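Local coordinates for protein Cow rumen GH26 endo-mannanase (Metagenome, PDB 6UEH) that probably hydrolyses internal beta-1,4-mannosidic linkages of mannans such as galactomannan, as a GH26 endo-mannanase carrying a calcium-binding accessory domain, at residues A[263-274]-A[325-336]. Sequence-based numbering, arbitrary orientation.
Sequences YATSSTFKTADC and AWFWWGKAGAKT
The indole of W328 fills the tight part of the contact between loop 263-274 and segment 325-336. An edge of the F269 ring meets the face of the six-membered ring of W328, planes at 66°, while C274 SG lies at the indole's rim. Broad and largely apolar, tryptophan suits a place bordered by ring and sulfur; its one polar side-chain atom, NE1, is bonded to I241 O, and its backbone N donates to Y263 O (2.9 Å). Beta-branched T271 does two jobs: OG1 (chi1 -68°) donates to W328 O at 2.6 Å, K331 N donating to that oxygen from the opposite face of its plane, while CG2 packs on A332 CB. The flat rings of F327 and Y263 suit an offset edge-to-face pair, F327 giving the edge. On the watery side a long lysine fits: K331's extended chain carries charged NZ past T265 to donate to T265 O (3.0 Å), from above the carbonyl plane, and to a water held by F269 O. A methionine in its place would probably leave T265 O without this donor. Within the GH26 TIM-barrel domain, S267, F269 and W328 touch strand 243-244, F269 and C274 helix 280-301, and T271 helix 334-351.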
loop_
_atom_site.group_PDB
_atom_site.type_symbol
_atom_site.label_atom_id
_atom_site.label_comp_id
_atom_site.label_asym_id
_atom_site.label_seq_id
_atom_site.Cartn_x
_atom_site.Cartn_y
_atom_site.Cartn_z
ATOM N N TYR A 263 7.863 -19.915 7.292
ATOM C CA TYR A 263 7.848 -18.481 7.544
ATOM C C TYR A 263 6.496 -18.094 8.130
ATOM O O TYR A 263 6.235 -16.923 8.397
ATOM C CB TYR A 263 8.133 -17.682 6.264
ATOM C CG TYR A 263 7.316 -18.084 5.049
ATOM C CD1 TYR A 263 5.929 -17.980 5.046
ATOM C CD2 TYR A 263 7.938 -18.537 3.892
ATOM C CE1 TYR A 263 5.185 -18.337 3.940
ATOM C CE2 TYR A 263 7.200 -18.893 2.778
ATOM C CZ TYR A 263 5.825 -18.791 2.809
ATOM O OH TYR A 263 5.084 -19.145 1.705
ATOM N N ALA A 264 5.640 -19.095 8.315
ATOM C CA ALA A 264 4.269 -18.871 8.762
ATOM C C ALA A 264 4.164 -18.837 10.284
ATOM O O ALA A 264 5.169 -18.716 10.984
ATOM C CB ALA A 264 3.348 -19.940 8.193
ATOM N N THR A 265 2.938 -18.952 10.787
ATOM C CA THR A 265 2.673 -18.829 12.217
ATOM C C THR A 265 2.464 -20.184 12.887
ATOM O O THR A 265 1.779 -20.286 13.905
ATOM C CB THR A 265 1.433 -17.950 12.475
ATOM O OG1 THR A 265 0.303 -18.505 11.791
ATOM C CG2 THR A 265 1.671 -16.536 11.973
ATOM N N SER A 266 3.066 -21.222 12.316
ATOM C CA SER A 266 2.846 -22.587 12.778
ATOM C C SER A 266 4.021 -23.148 13.578
ATOM O O SER A 266 4.039 -24.331 13.909
ATOM C CB SER A 266 2.558 -23.495 11.579
ATOM O OG SER A 266 3.549 -23.334 10.577
ATOM N N SER A 267 4.997 -22.301 13.887
ATOM C CA SER A 267 6.189 -22.746 14.605
ATOM C C SER A 267 6.086 -22.519 16.111
ATOM O O SER A 267 5.307 -21.687 16.571
ATOM C CB SER A 267 7.430 -22.033 14.066
ATOM O OG SER A 267 8.579 -22.375 14.822
ATOM N N THR A 268 6.884 -23.267 16.870
ATOM C CA THR A 268 6.969 -23.078 18.315
ATOM C C THR A 268 7.989 -21.990 18.651
ATOM O O THR A 268 8.189 -21.644 19.816
ATOM C CB THR A 268 7.345 -24.383 19.033
ATOM O OG1 THR A 268 8.552 -24.910 18.465
ATOM C CG2 THR A 268 6.231 -25.411 18.881
ATOM N N PHE A 269 8.635 -21.469 17.613
ATOM C CA PHE A 269 9.500 -20.297 17.717
ATOM C C PHE A 269 8.724 -19.142 18.351
ATOM O O PHE A 269 7.709 -18.701 17.813
ATOM C CB PHE A 269 10.019 -19.915 16.323
ATOM C CG PHE A 269 11.027 -18.795 16.310
ATOM C CD1 PHE A 269 10.618 -17.471 16.263
ATOM C CD2 PHE A 269 12.385 -19.071 16.284
ATOM C CE1 PHE A 269 11.545 -16.440 16.223
ATOM C CE2 PHE A 269 13.319 -18.046 16.244
ATOM C CZ PHE A 269 12.899 -16.730 16.214
ATOM N N LYS A 270 9.190 -18.673 19.504
ATOM C CA LYS A 270 8.538 -17.560 20.189
ATOM C C LYS A 270 8.957 -16.232 19.566
ATOM O O LYS A 270 10.070 -15.756 19.791
ATOM C CB LYS A 270 8.863 -17.577 21.685
ATOM C CG LYS A 270 8.264 -18.761 22.432
ATOM C CD LYS A 270 8.509 -18.653 23.930
ATOM C CE LYS A 270 7.897 -19.830 24.676
ATOM N NZ LYS A 270 8.449 -21.133 24.208
ATOM N N THR A 271 8.056 -15.646 18.783
ATOM C CA THR A 271 8.355 -14.441 18.011
ATOM C C THR A 271 8.910 -13.301 18.866
ATOM O O THR A 271 9.914 -12.683 18.510
ATOM C CB THR A 271 7.100 -13.941 17.265
ATOM O OG1 THR A 271 6.748 -14.881 16.243
ATOM C CG2 THR A 271 7.356 -12.583 16.626
ATOM N N ALA A 272 8.263 -13.038 19.996
ATOM C CA ALA A 272 8.656 -11.930 20.863
ATOM C C ALA A 272 10.071 -12.098 21.418
ATOM O O ALA A 272 10.735 -11.116 21.743
ATOM C CB ALA A 272 7.660 -11.776 22.005
ATOM N N ASP A 273 10.537 -13.339 21.516
ATOM C CA ASP A 273 11.836 -13.608 22.123
ATOM C C ASP A 273 13.009 -13.405 21.169
ATOM O O ASP A 273 14.162 -13.399 21.602
ATOM C CB ASP A 273 11.879 -15.031 22.687
ATOM C CG ASP A 273 11.139 -15.157 24.002
ATOM O OD1 ASP A 273 10.851 -14.111 24.617
ATOM O OD2 ASP A 273 10.853 -16.297 24.427
ATOM N N CYS A 274 12.730 -13.224 19.881
ATOM C CA CYS A 274 13.812 -13.094 18.907
ATOM C C CYS A 274 14.620 -11.818 19.139
ATOM O O CYS A 274 15.744 -11.694 18.658
ATOM C CB CYS A 274 13.271 -13.126 17.473
ATOM S SG CYS A 274 12.468 -11.611 16.913
ATOM N N ALA A 325 -1.991 -12.282 11.511
ATOM C CA ALA A 325 -0.739 -12.334 10.765
ATOM C C ALA A 325 -0.520 -13.709 10.141
ATOM O O ALA A 325 -0.948 -14.723 10.693
ATOM C CB ALA A 325 0.422 -11.975 11.669
ATOM N N TRP A 326 0.138 -13.745 8.986
ATOM C CA TRP A 326 0.456 -15.025 8.363
ATOM C C TRP A 326 1.961 -15.274 8.302
ATOM O O TRP A 326 2.397 -16.375 7.977
ATOM C CB TRP A 326 -0.158 -15.128 6.963
ATOM C CG TRP A 326 0.088 -13.957 6.063
ATOM C CD1 TRP A 326 1.290 -13.523 5.585
ATOM C CD2 TRP A 326 -0.905 -13.088 5.500
ATOM N NE1 TRP A 326 1.109 -12.428 4.773
ATOM C CE2 TRP A 326 -0.231 -12.143 4.703
ATOM C CE3 TRP A 326 -2.300 -13.017 5.599
ATOM C CZ2 TRP A 326 -0.902 -11.136 4.010
ATOM C CZ3 TRP A 326 -2.965 -12.018 4.910
ATOM C CH2 TRP A 326 -2.265 -11.091 4.125
ATOM N N PHE A 327 2.750 -14.251 8.617
ATOM C CA PHE A 327 4.195 -14.410 8.765
ATOM C C PHE A 327 4.553 -14.426 10.248
ATOM O O PHE A 327 3.871 -13.790 11.053
ATOM C CB PHE A 327 4.943 -13.290 8.044
ATOM C CG PHE A 327 4.914 -13.406 6.546
ATOM C CD1 PHE A 327 5.113 -14.629 5.927
ATOM C CD2 PHE A 327 4.674 -12.293 5.758
ATOM C CE1 PHE A 327 5.086 -14.737 4.549
ATOM C CE2 PHE A 327 4.644 -12.395 4.378
ATOM C CZ PHE A 327 4.848 -13.617 3.774
ATOM N N TRP A 328 5.619 -15.138 10.612
ATOM C CA TRP A 328 5.935 -15.328 12.027
ATOM C C TRP A 328 6.273 -14.018 12.739
ATOM O O TRP A 328 6.019 -13.879 13.935
ATOM C CB TRP A 328 7.081 -16.338 12.210
ATOM C CG TRP A 328 8.430 -15.918 11.674
ATOM C CD1 TRP A 328 8.986 -16.285 10.482
ATOM C CD2 TRP A 328 9.401 -15.084 12.327
ATOM N NE1 TRP A 328 10.232 -15.722 10.344
ATOM C CE2 TRP A 328 10.511 -14.980 11.462
ATOM C CE3 TRP A 328 9.438 -14.412 13.554
ATOM C CZ2 TRP A 328 11.643 -14.228 11.784
ATOM C CZ3 TRP A 328 10.563 -13.665 13.872
ATOM C CH2 TRP A 328 11.651 -13.581 12.990
ATOM N N TRP A 329 6.820 -13.050 12.011
ATOM C CA TRP A 329 7.232 -11.802 12.645
ATOM C C TRP A 329 6.056 -10.907 13.050
ATOM O O TRP A 329 6.249 -9.902 13.731
ATOM C CB TRP A 329 8.195 -11.024 11.738
ATOM C CG TRP A 329 7.780 -10.906 10.299
ATOM C CD1 TRP A 329 6.865 -10.041 9.775
ATOM C CD2 TRP A 329 8.295 -11.662 9.196
ATOM N NE1 TRP A 329 6.768 -10.219 8.415
ATOM C CE2 TRP A 329 7.637 -11.208 8.034
ATOM C CE3 TRP A 329 9.245 -12.683 9.076
ATOM C CZ2 TRP A 329 7.898 -11.739 6.771
ATOM C CZ3 TRP A 329 9.502 -13.209 7.822
ATOM C CH2 TRP A 329 8.829 -12.737 6.686
ATOM N N GLY A 330 4.842 -11.276 12.653
ATOM C CA GLY A 330 3.663 -10.512 13.029
ATOM C C GLY A 330 2.804 -11.235 14.049
ATOM O O GLY A 330 1.779 -10.722 14.501
ATOM N N LYS A 331 3.243 -12.434 14.415
ATOM C CA LYS A 331 2.480 -13.340 15.266
ATOM C C LYS A 331 2.255 -12.806 16.680
ATOM O O LYS A 331 1.277 -13.162 17.335
ATOM C CB LYS A 331 3.196 -14.692 15.331
ATOM C CG LYS A 331 2.412 -15.817 15.974
ATOM C CD LYS A 331 3.219 -17.104 15.915
ATOM C CE LYS A 331 2.470 -18.271 16.537
ATOM N NZ LYS A 331 3.269 -19.522 16.437
ATOM N N ALA A 332 3.163 -11.954 17.147
ATOM C CA ALA A 332 3.098 -11.444 18.513
ATOM C C ALA A 332 2.438 -10.068 18.600
ATOM O O ALA A 332 2.422 -9.448 19.663
ATOM C CB ALA A 332 4.492 -11.394 19.117
ATOM N N GLY A 333 1.899 -9.590 17.484
ATOM C CA GLY A 333 1.179 -8.329 17.480
ATOM C C GLY A 333 1.974 -7.149 16.952
ATOM O O GLY A 333 3.177 -7.252 16.706
ATOM N N ALA A 334 1.292 -6.019 16.791
ATOM C CA ALA A 334 1.879 -4.830 16.182
ATOM C C ALA A 334 3.035 -4.254 16.998
ATOM O O ALA A 334 4.084 -3.931 16.446
ATOM C CB ALA A 334 0.806 -3.768 15.972
ATOM N N LYS A 335 2.840 -4.128 18.307
ATOM C CA LYS A 335 3.852 -3.527 19.172
ATOM C C LYS A 335 5.160 -4.315 19.136
ATOM O O LYS A 335 6.237 -3.739 18.970
ATOM C CB LYS A 335 3.342 -3.428 20.609
ATOM C CG LYS A 335 4.336 -2.787 21.568
ATOM C CD LYS A 335 3.832 -2.823 23.001
ATOM C CE LYS A 335 4.831 -2.184 23.955
ATOM N NZ LYS A 335 6.153 -2.875 23.937
ATOM N N THR A 336 5.060 -5.632 19.285
ATOM C CA THR A 336 6.236 -6.492 19.221
ATOM C C THR A 336 6.876 -6.422 17.841
ATOM O O THR A 336 8.103 -6.377 17.719
ATOM C CB THR A 336 5.888 -7.956 19.555
ATOM O OG1 THR A 336 5.467 -8.045 20.921
ATOM C CG2 THR A 336 7.101 -8.858 19.345
HETATM O O HOH W 1 5.429 -19.155 13.892
HETATM O O HOH W 2 0.366 -18.300 8.703
HETATM O O HOH W 3 5.092 -18.911 18.642
#